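Local coordinates for Lmo2125 protein (Listeria monocytogenes serovar 1/2a, PDB 5TU0) that binds maltose and probably serves as the lipid-anchored solute receptor of a sugar transport system in the cell membrane, at residues L11-D16 with V36-V41; P62-S67 with W276-Y281; K204-V209 with D361-S366; K159-Y164 with Q215-A220. The protein carries 2 engineered substitutions. All blocks are in the same frame, centred on the assembly; numbering follows the deposited sequence. Where two conformers were deposited one is given.

Contact 1. Residues L11-D16 with V36-V41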
# COMPACT_ATOMS: atom_id res chain seq x y z
N LEU A 11 -8.42 -22.40 18.91
CA LEU A 11 -7.72 -21.67 17.84
C LEU A 11 -7.16 -20.36 18.40
O LEU A 11 -7.88 -19.58 19.01
CB LEU A 11 -8.70 -21.34 16.72
CG LEU A 11 -8.11 -20.65 15.48
CD1 LEU A 11 -7.38 -21.67 14.62
CD2 LEU A 11 -9.19 -19.95 14.68
N THR A 12 -5.87 -20.10 18.18
CA THR A 12 -5.26 -18.86 18.65
C THR A 12 -5.13 -17.84 17.52
O THR A 12 -4.44 -18.10 16.50
CB THR A 12 -3.92 -19.11 19.36
OG1 THR A 12 -4.14 -19.97 20.48
CG2 THR A 12 -3.32 -17.81 19.85
N VAL A 13 -5.76 -16.68 17.71
CA VAL A 13 -5.81 -15.63 16.71
C VAL A 13 -5.02 -14.46 17.25
O VAL A 13 -5.35 -13.96 18.31
CB VAL A 13 -7.27 -15.19 16.45
CG1 VAL A 13 -7.35 -14.00 15.48
CG2 VAL A 13 -8.09 -16.37 15.96
N SER A 14 -3.94 -14.08 16.54
CA SER A 14 -3.10 -12.97 16.96
C SER A 14 -3.29 -11.77 16.04
O SER A 14 -3.12 -11.88 14.82
CB SER A 14 -1.63 -13.37 16.99
OG SER A 14 -0.83 -12.33 17.56
N VAL A 15 -3.59 -10.62 16.63
CA VAL A 15 -3.77 -9.42 15.86
C VAL A 15 -3.21 -8.20 16.56
O VAL A 15 -3.01 -8.20 17.76
CB VAL A 15 -5.27 -9.14 15.51
CG1 VAL A 15 -5.80 -10.17 14.52
CG2 VAL A 15 -6.16 -9.07 16.76
N ASP A 16 -2.96 -7.18 15.76
CA ASP A 16 -2.53 -5.90 16.25
C ASP A 16 -3.63 -5.31 17.12
O ASP A 16 -4.80 -5.64 16.97
CB ASP A 16 -2.26 -4.99 15.06
CG ASP A 16 -1.64 -3.71 15.45
OD1 ASP A 16 -2.36 -2.84 16.00
OD2 ASP A 16 -0.43 -3.57 15.17
N VAL A 36 -15.66 -24.57 18.82
CA VAL A 36 -14.27 -24.23 19.07
C VAL A 36 -14.20 -23.04 20.03
O VAL A 36 -15.16 -22.25 20.12
CB VAL A 36 -13.57 -23.81 17.75
CG1 VAL A 36 -12.11 -23.42 17.99
CG2 VAL A 36 -13.66 -24.93 16.72
N LYS A 37 -13.08 -22.94 20.76
CA LYS A 37 -12.85 -21.79 21.63
C LYS A 37 -11.74 -20.99 20.93
O LYS A 37 -10.70 -21.54 20.60
CB LYS A 37 -12.45 -22.19 23.04
CG LYS A 37 -12.25 -20.97 23.94
CD LYS A 37 -12.24 -21.29 25.42
CE LYS A 37 -12.22 -19.99 26.22
NZ LYS A 37 -12.46 -20.21 27.68
N VAL A 38 -11.99 -19.71 20.66
CA VAL A 38 -11.02 -18.85 20.03
C VAL A 38 -10.33 -18.04 21.13
O VAL A 38 -11.00 -17.40 21.94
CB VAL A 38 -11.67 -17.88 19.01
CG1 VAL A 38 -10.66 -16.88 18.47
CG2 VAL A 38 -12.31 -18.67 17.87
N LYS A 39 -9.00 -18.10 21.16
CA LYS A 39 -8.18 -17.33 22.09
C LYS A 39 -7.63 -16.16 21.29
O LYS A 39 -6.96 -16.37 20.27
CB LYS A 39 -7.05 -18.21 22.62
CG LYS A 39 -6.05 -17.50 23.52
CD LYS A 39 -4.94 -18.46 23.92
CE LYS A 39 -3.87 -17.78 24.75
NZ LYS A 39 -2.86 -18.76 25.25
N VAL A 40 -7.92 -14.95 21.73
CA VAL A 40 -7.45 -13.75 21.05
C VAL A 40 -6.24 -13.16 21.77
O VAL A 40 -6.31 -12.86 22.96
CB VAL A 40 -8.56 -12.68 20.96
CG1 VAL A 40 -8.07 -11.46 20.18
CG2 VAL A 40 -9.80 -13.26 20.28
N VAL A 41 -5.14 -13.00 21.05
CA VAL A 41 -3.93 -12.39 21.62
C VAL A 41 -3.61 -11.13 20.84
O VAL A 41 -3.82 -11.07 19.62
CB VAL A 41 -2.73 -13.36 21.64
CG1 VAL A 41 -3.05 -14.59 22.48
CG2 VAL A 41 -2.32 -13.78 20.25
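The first beta-alpha-beta unit of the solute-binding fold brings L11 and V38 side by side in parallel strands, with helix 17-34 as the crossover between them. Five backbone bonds join the pair: L11 and V13 use both N and O, V15 its N alone. K39 is gripped through both its groups: its N donates to L11 O at 2.8 Å, and its O takes V13 N at 2.8 Å in an almost straight bond (175°). V41 does the same two residues on, between V13 O and V15 N. On the face carrying L11, V13, V38 and V40, V13 CG2 meets V38 CG1 at 3.6 Å, the two valines crossing at a slant. This is the face that the crossover helix covers beneath V38 and V40, while L11 packs on helix 285-295. T12, S14, K39 and V41 share the other face. There the aliphatic part of K39 runs beside T12, CD 3.8 Å from T12 OG1, and its extended chain carries the ammonium away. V41 CG2, placed between the backbone N and carbonyl carbon, presses on S14 CB at 3.4 Å, a tight fit for two carbons. D16 caps the start of helix 17-34 through OD1 to G18 N.

Contact 2. Residues P62-S67 with W276-Y281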
# COMPACT_ATOMS: atom_id res chain seq x y z
N PRO A 62 1.00 -18.34 17.19
CA PRO A 62 -0.46 -18.36 17.01
C PRO A 62 -0.82 -19.18 15.76
O PRO A 62 0.03 -19.42 14.90
CB PRO A 62 -0.81 -16.88 16.78
CG PRO A 62 0.43 -16.31 16.19
CD PRO A 62 1.54 -16.99 16.92
N ASP A 63 -2.07 -19.63 15.68
CA ASP A 63 -2.54 -20.38 14.52
C ASP A 63 -2.81 -19.50 13.32
O ASP A 63 -2.50 -19.89 12.18
CB ASP A 63 -3.82 -21.12 14.85
CG ASP A 63 -3.62 -22.15 15.92
OD1 ASP A 63 -2.82 -23.07 15.69
OD2 ASP A 63 -4.29 -22.04 16.97
N VAL A 64 -3.41 -18.34 13.56
CA VAL A 64 -3.71 -17.40 12.48
C VAL A 64 -3.32 -15.98 12.89
O VAL A 64 -3.33 -15.64 14.08
CB VAL A 64 -5.19 -17.42 12.05
CG1 VAL A 64 -5.57 -18.76 11.44
CG2 VAL A 64 -6.08 -17.09 13.23
N MET A 65 -2.97 -15.18 11.90
CA MET A 65 -2.56 -13.80 12.11
C MET A 65 -2.74 -13.04 10.80
O MET A 65 -3.22 -13.60 9.83
CB MET A 65 -1.11 -13.78 12.61
CG MET A 65 -0.09 -14.25 11.58
SD MET A 65 1.18 -15.35 12.25
CE MET A 65 0.20 -16.85 12.24
N MET A 66 -2.36 -11.78 10.77
CA MET A 66 -2.46 -11.01 9.55
C MET A 66 -1.06 -10.65 9.06
O MET A 66 -0.08 -10.73 9.80
CB MET A 66 -3.28 -9.74 9.80
CG MET A 66 -4.71 -10.01 10.25
SD MET A 66 -5.59 -8.50 10.75
CE MET A 66 -5.48 -7.56 9.26
N SER A 67 -0.99 -10.25 7.79
CA SER A 67 0.25 -9.80 7.19
C SER A 67 -0.04 -8.84 6.06
O SER A 67 -1.04 -8.99 5.35
CB SER A 67 1.05 -10.99 6.65
OG SER A 67 2.21 -10.55 5.95
N TRP A 276 -5.25 -12.45 5.84
CA TRP A 276 -5.18 -13.35 6.96
C TRP A 276 -4.31 -14.54 6.51
O TRP A 276 -4.44 -15.02 5.38
CB TRP A 276 -6.57 -13.83 7.38
CG TRP A 276 -7.33 -12.84 8.16
CD1 TRP A 276 -8.20 -11.90 7.70
CD2 TRP A 276 -7.29 -12.69 9.59
NE1 TRP A 276 -8.73 -11.18 8.77
CE2 TRP A 276 -8.16 -11.64 9.93
CE3 TRP A 276 -6.59 -13.34 10.60
CZ2 TRP A 276 -8.37 -11.24 11.25
CZ3 TRP A 276 -6.79 -12.94 11.92
CH2 TRP A 276 -7.67 -11.89 12.22
N VAL A 277 -3.42 -14.99 7.39
CA VAL A 277 -2.52 -16.09 7.08
C VAL A 277 -2.57 -17.13 8.18
O VAL A 277 -2.98 -16.83 9.30
CB VAL A 277 -1.08 -15.59 6.87
CG1 VAL A 277 -1.06 -14.55 5.76
CG2 VAL A 277 -0.47 -15.01 8.15
N VAL A 278 -2.15 -18.36 7.84
CA VAL A 278 -2.15 -19.51 8.77
C VAL A 278 -0.72 -19.98 8.99
O VAL A 278 0.02 -20.19 8.03
CB VAL A 278 -2.97 -20.68 8.21
CG1 VAL A 278 -2.90 -21.90 9.14
CG2 VAL A 278 -4.40 -20.26 7.97
N SER A 279 -0.34 -20.13 10.25
CA SER A 279 0.98 -20.64 10.59
C SER A 279 1.17 -22.05 10.01
O SER A 279 0.29 -22.90 10.15
CB SER A 279 1.12 -20.71 12.11
OG SER A 279 2.30 -21.40 12.49
N ASN A 280 2.30 -22.29 9.34
CA ASN A 280 2.57 -23.62 8.78
C ASN A 280 2.88 -24.62 9.90
O ASN A 280 2.90 -25.82 9.66
CB ASN A 280 3.74 -23.57 7.79
CG ASN A 280 3.73 -24.73 6.79
OD1 ASN A 280 2.69 -25.37 6.54
ND2 ASN A 280 4.87 -24.96 6.17
N TYR A 281 3.10 -24.11 11.12
CA TYR A 281 3.40 -24.94 12.29
C TYR A 281 2.15 -25.25 13.09
O TYR A 281 2.21 -25.98 14.08
CB TYR A 281 4.40 -24.20 13.20
CG TYR A 281 5.62 -23.65 12.46
CD1 TYR A 281 6.76 -24.42 12.28
CD2 TYR A 281 5.62 -22.35 11.96
CE1 TYR A 281 7.86 -23.93 11.60
CE2 TYR A 281 6.73 -21.84 11.28
CZ TYR A 281 7.84 -22.64 11.10
OH TYR A 281 8.92 -22.15 10.44
O HOH W 1 1.46 -22.09 14.84
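M66 sets CG and SD over one face of the W276 indole, a Met-aromatic contact with a CH-pi component. CG sits almost on the normal of the six-membered ring, 3.6 Å from its centroid. SD follows over the same ring at 4.2 Å from the centroid, on the CZ2 side, with 3.9 Å from SD to W276 CZ2. The torsion chi2 of 173° carries SD out from the backbone over the ring. W276 also meets W291 of helix 285-295 edge-to-face.

Strands 64-67 and 276-278 run antiparallel, strongly twisted at 133°. M65 and V277 form the hydrogen-bonded pair, M65 N to V277 O and V277 N to M65 O (2.8 Å), while V64 with V278 and M66 with W276 are non-hydrogen-bonded pairs. On the M65 face, M65 CG and V277 CG2 meet at 3.5 Å, and the bent methionine chain brings CE to 4.0 Å from S279 CB.

Further along, S279 N bonds D63 O, its donor tilted 35° from the carbonyl plane. S279 OG accepts from Y281 N in an ST turn, and a water joins this hydroxyl to P62 O. The carboxylate of D63 turns away to S282, N284 and T12 N. Polar groups are thus engaged at the loop end, whereas the cohesion between the buried side chains rests on dispersion, with a polarisable sulfur and a methylene set against an aromatic face.

Contact 3. Residues K204-V209 with D361-S366; sequences KWFQDV and DAASGS
A363 CB presses onto one face of the F206 ring, set off toward the rim on the CD2-CE2 side. CB lies 3.4 Å from F206 CD2 and 3.6 Å from the ring centroid, 19° off the normal, so the contact is a CH-pi one. Alongside, Q207 reaches over with its amide: NE2 donates to A363 O at 2.9 Å, nearly straight (165°). The acceptor lies in the amide plane of Q207, though the nitrogen approaches tilted from the carbonyl plane of A363. A bend at chi2 (-71°) folds CD back, and CG and CD pass within 3.9 Å and 3.8 Å of the same A363 O. One alanine is therefore held twice, its methyl by a ring and its carbonyl by an amide.

That carbonyl belongs to the last helical residue of 361-363, where the chain turns out of the helix. The turn is fixed by S366 N bonding D361 O and by G365 N bonding A362 O (3.0 Å), G365 having the positive phi that favours glycine. Further out, F206 meets W210 edge-to-face and touches W160, while A362 packs on I199 and T203 of the preceding turns of helix 193-208. D361 forms a salt bridge with K367.

The arrangement joins the C-terminal ends of helix 193-208 and helix 348-363, the latter closed by a Schellman motif whose last turn lends a backbone carbonyl to a side chain of the neighbouring helix.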
# COMPACT_ATOMS: atom_id res chain seq x y z
N LYS A 204 10.48 18.15 -13.24
CA LYS A 204 9.95 19.51 -13.49
C LYS A 204 9.38 20.09 -12.19
O LYS A 204 9.58 21.27 -11.88
CB LYS A 204 8.88 19.52 -14.58
CG LYS A 204 9.29 19.02 -15.96
CD LYS A 204 10.32 19.89 -16.66
CE LYS A 204 10.58 19.39 -18.08
NZ LYS A 204 11.77 20.08 -18.68
N TRP A 205 8.64 19.26 -11.43
CA TRP A 205 8.10 19.72 -10.14
C TRP A 205 9.23 20.04 -9.16
O TRP A 205 9.23 21.11 -8.54
CB TRP A 205 7.12 18.71 -9.55
CG TRP A 205 5.76 18.75 -10.20
CD1 TRP A 205 5.35 18.08 -11.33
CD2 TRP A 205 4.62 19.50 -9.75
NE1 TRP A 205 4.03 18.39 -11.61
CE2 TRP A 205 3.56 19.26 -10.66
CE3 TRP A 205 4.39 20.38 -8.67
CZ2 TRP A 205 2.29 19.84 -10.51
CZ3 TRP A 205 3.15 20.96 -8.54
CH2 TRP A 205 2.10 20.67 -9.45
N PHE A 206 10.19 19.14 -9.03
CA PHE A 206 11.35 19.38 -8.13
C PHE A 206 12.15 20.62 -8.47
O PHE A 206 12.49 21.42 -7.57
CB PHE A 206 12.32 18.20 -8.17
CG PHE A 206 11.85 17.02 -7.39
CD1 PHE A 206 11.79 17.10 -6.02
CD2 PHE A 206 11.53 15.82 -8.02
CE1 PHE A 206 11.39 16.02 -5.26
CE2 PHE A 206 11.10 14.74 -7.28
CZ PHE A 206 11.04 14.83 -5.89
N GLN A 207 12.42 20.79 -9.76
CA GLN A 207 13.29 21.85 -10.24
C GLN A 207 12.62 23.22 -10.47
O GLN A 207 13.24 24.26 -10.22
CB GLN A 207 14.04 21.38 -11.49
CG GLN A 207 15.08 20.30 -11.19
CD GLN A 207 16.29 20.85 -10.43
OE1 GLN A 207 16.86 21.88 -10.82
NE2 GLN A 207 16.71 20.16 -9.36
N ASP A 208 11.35 23.22 -10.91
CA ASP A 208 10.65 24.48 -11.24
C ASP A 208 9.60 24.98 -10.26
O ASP A 208 9.23 26.15 -10.32
CB ASP A 208 9.92 24.34 -12.58
CG ASP A 208 10.84 23.95 -13.72
OD1 ASP A 208 12.06 24.06 -13.59
OD2 ASP A 208 10.32 23.53 -14.76
N VAL A 209 9.11 24.13 -9.38
CA VAL A 209 7.99 24.52 -8.53
C VAL A 209 8.26 24.41 -7.04
O VAL A 209 8.03 25.32 -6.28
CB VAL A 209 6.80 23.56 -8.82
CG1 VAL A 209 5.62 23.80 -7.88
CG2 VAL A 209 6.36 23.65 -10.27
N ASP A 361 18.88 11.33 -8.12
CA ASP A 361 19.90 11.89 -9.02
C ASP A 361 19.28 12.85 -10.05
O ASP A 361 19.88 13.86 -10.39
CB ASP A 361 20.73 10.79 -9.69
CG ASP A 361 21.59 9.98 -8.68
OD1 ASP A 361 21.70 10.36 -7.49
OD2 ASP A 361 22.16 8.96 -9.10
N ALA A 362 18.06 12.54 -10.50
CA ALA A 362 17.32 13.39 -11.42
C ALA A 362 16.61 14.54 -10.69
O ALA A 362 16.67 15.68 -11.15
CB ALA A 362 16.31 12.57 -12.21
N ALA A 363 15.98 14.24 -9.56
CA ALA A 363 15.26 15.26 -8.80
C ALA A 363 16.17 16.44 -8.42
O ALA A 363 15.77 17.60 -8.47
CB ALA A 363 14.64 14.63 -7.56
N SER A 364 17.41 16.11 -8.07
CA SER A 364 18.41 17.08 -7.66
C SER A 364 19.13 17.78 -8.81
O SER A 364 19.98 18.64 -8.56
CB SER A 364 19.45 16.39 -6.77
OG SER A 364 20.24 15.49 -7.51
N GLY A 365 18.82 17.42 -10.05
CA GLY A 365 19.50 18.02 -11.20
C GLY A 365 20.94 17.54 -11.37
O GLY A 365 21.71 18.16 -12.10
N SER A 366 21.29 16.43 -10.72
CA SER A 366 22.67 15.93 -10.74
C SER A 366 22.95 15.07 -11.96
O SER A 366 24.09 14.96 -12.40
CB SER A 366 22.96 15.14 -9.46
OG SER A 366 22.78 15.96 -8.31

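Contact 4. Residues K159-Y164 with Q215-A220; sequences KWTDFY and QDNKSA. With GLC (alpha-D-glucopyranose), chain B.
T161 OG1 accepts from N217 ND2 at 2.7 Å, the one hydrogen bond between 159-164 and 215-220, and it is almost perfectly straight (178°). The hydroxyl oxygen lies in the amide plane of N217, and the two side chains run alongside in opposite senses. T161 chi1 of 51° sets OG1 between the backbone N and the carbonyl carbon; its methyl CG2 turns instead to Q215 O at 3.6 Å. K159 passes N217 roughly perpendicular to it, CE 3.6 Å from N217 ND2, and its CG reaches A220 CB at 4.2 Å.

K159 to D162 is a type I beta turn, closed by D162 N to K159 O, and it leads straight into helix 163-172. D162 is the N-cap of that helix: OD1 accepts from Y164 N, met on the anti side and somewhat out of the carboxylate plane. The other oxygen, OD2, uses its anti lone pair for a salt bridge with K159 NZ at 2.9 Å. The carboxylate thus ties the helix start to the lysine that lies across N217. Y164, in the first turn, is part of the maltose pocket together with D70, E114 and W241. One face of its ring lies over a glucose unit, with CD1 3.9 Å from GLC C4 and the ring oxygen O5 off toward the rim. On the side away from the sugar, T161 and Q215 rest on F206 of helix 193-208.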
# COMPACT_ATOMS: atom_id res chain seq x y z
N LYS A 159 5.67 13.23 -2.06
CA LYS A 159 6.99 12.77 -1.63
C LYS A 159 7.65 11.92 -2.73
O LYS A 159 7.95 10.72 -2.54
CB LYS A 159 6.86 11.98 -0.33
CG LYS A 159 8.17 11.74 0.41
CD LYS A 159 8.03 10.66 1.47
CE LYS A 159 9.36 10.37 2.13
NZ LYS A 159 9.31 9.14 2.97
N TRP A 160 7.92 12.55 -3.86
CA TRP A 160 8.45 11.81 -4.99
C TRP A 160 9.90 11.30 -4.88
O TRP A 160 10.32 10.52 -5.74
CB TRP A 160 8.19 12.51 -6.32
CG TRP A 160 6.73 12.44 -6.78
CD1 TRP A 160 5.80 11.49 -6.46
CD2 TRP A 160 6.12 13.27 -7.77
NE1 TRP A 160 4.62 11.72 -7.13
CE2 TRP A 160 4.80 12.81 -7.95
CE3 TRP A 160 6.55 14.38 -8.50
CZ2 TRP A 160 3.90 13.43 -8.83
CZ3 TRP A 160 5.66 15.00 -9.36
CH2 TRP A 160 4.35 14.52 -9.52
N THR A 161 10.63 11.67 -3.83
CA THR A 161 11.97 11.09 -3.60
C THR A 161 11.82 9.65 -3.11
O THR A 161 12.76 8.86 -3.18
CB THR A 161 12.80 11.86 -2.57
OG1 THR A 161 12.04 12.05 -1.37
CG2 THR A 161 13.22 13.21 -3.13
N ASP A 162 10.63 9.32 -2.59
CA ASP A 162 10.32 8.00 -2.07
C ASP A 162 9.68 7.19 -3.21
O ASP A 162 8.59 7.52 -3.69
CB ASP A 162 9.38 8.14 -0.87
CG ASP A 162 9.14 6.83 -0.12
OD1 ASP A 162 9.11 5.76 -0.74
OD2 ASP A 162 8.92 6.90 1.11
N PHE A 163 10.37 6.14 -3.66
CA PHE A 163 9.87 5.31 -4.74
C PHE A 163 8.49 4.74 -4.47
O PHE A 163 7.73 4.52 -5.40
CB PHE A 163 10.86 4.20 -5.06
CG PHE A 163 10.44 3.33 -6.19
CD1 PHE A 163 10.36 3.85 -7.47
CD2 PHE A 163 10.21 1.97 -6.00
CE1 PHE A 163 10.00 3.04 -8.54
CE2 PHE A 163 9.85 1.16 -7.06
CZ PHE A 163 9.75 1.70 -8.33
N TYR A 164 8.15 4.49 -3.21
CA TYR A 164 6.80 4.01 -2.92
C TYR A 164 5.73 4.99 -3.42
O TYR A 164 4.66 4.58 -3.90
CB TYR A 164 6.63 3.72 -1.42
CG TYR A 164 5.27 3.17 -1.11
CD1 TYR A 164 4.99 1.81 -1.27
CD2 TYR A 164 4.25 4.00 -0.69
CE1 TYR A 164 3.72 1.32 -1.00
CE2 TYR A 164 2.99 3.52 -0.43
CZ TYR A 164 2.74 2.18 -0.58
OH TYR A 164 1.47 1.72 -0.31
N GLN A 215 13.43 17.78 -1.89
CA GLN A 215 14.47 16.88 -2.40
C GLN A 215 15.21 16.07 -1.32
O GLN A 215 15.93 15.13 -1.67
CB GLN A 215 15.50 17.69 -3.19
CG GLN A 215 14.88 18.36 -4.41
CD GLN A 215 15.84 19.28 -5.12
OE1 GLN A 215 17.04 19.05 -5.16
NE2 GLN A 215 15.30 20.36 -5.70
N ASP A 216 15.05 16.44 -0.04
CA ASP A 216 15.71 15.76 1.08
C ASP A 216 14.79 14.64 1.55
O ASP A 216 13.90 14.86 2.37
CB ASP A 216 16.01 16.76 2.21
CG ASP A 216 16.89 16.18 3.31
OD1 ASP A 216 17.54 15.15 3.12
OD2 ASP A 216 16.95 16.80 4.39
N ASN A 217 15.01 13.44 1.03
CA ASN A 217 14.14 12.32 1.35
C ASN A 217 13.99 12.07 2.85
O ASN A 217 12.91 11.75 3.32
CB ASN A 217 14.61 11.04 0.69
CG ASN A 217 13.62 9.90 0.90
OD1 ASN A 217 13.89 8.97 1.66
ND2 ASN A 217 12.47 10.00 0.28
N LYS A 218 15.07 12.25 3.60
CA LYS A 218 15.05 11.98 5.04
C LYS A 218 14.02 12.81 5.82
O LYS A 218 13.44 12.33 6.80
CB LYS A 218 16.45 12.20 5.63
CG LYS A 218 16.58 11.83 7.11
CD LYS A 218 18.00 11.99 7.63
CE LYS A 218 18.09 11.54 9.08
NZ LYS A 218 19.47 11.58 9.64
N SER A 219 13.77 14.04 5.38
CA SER A 219 12.86 14.96 6.09
C SER A 219 11.65 15.44 5.27
O SER A 219 10.83 16.21 5.78
CB SER A 219 13.65 16.18 6.53
OG SER A 219 14.16 16.85 5.40
N ALA A 220 11.53 14.99 4.02
CA ALA A 220 10.43 15.43 3.14
C ALA A 220 9.02 15.11 3.68
O ALA A 220 8.11 15.92 3.53
CB ALA A 220 10.61 14.88 1.74
C1 GLC B . 3.19 1.84 3.73
C2 GLC B . 3.12 0.48 3.04
C3 GLC B . 4.48 -0.21 3.01
C4 GLC B . 5.52 0.73 2.40
C5 GLC B . 5.55 2.04 3.18
C6 GLC B . 6.58 3.01 2.60
O2 GLC B . 2.17 -0.36 3.71
O3 GLC B . 4.39 -1.42 2.25
O4 GLC B . 6.81 0.12 2.39
O5 GLC B . 4.25 2.64 3.17
O6 GLC B . 6.37 4.34 3.10

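How the contacts relate
Contacts 1 and 2 lie on one side of the chain's centre and contacts 3 and 4 on the other, as expected of a two-lobed binding protein. Contact 2 is buried; the other three are partly buried. Strand 10-15 links the first two, since S14 N bonds V64 O and V15 packs on W276. Helix 193-208 brings the second two together: W205 and F206 touch W160, and S364 packs on Q215. Strand pairing by backbone bonds dominates contacts 1 and 2, whereas contacts 3 and 4 each cross on a single side-chain amide bond. Contact 4 alone holds a residue of the maltose pocket.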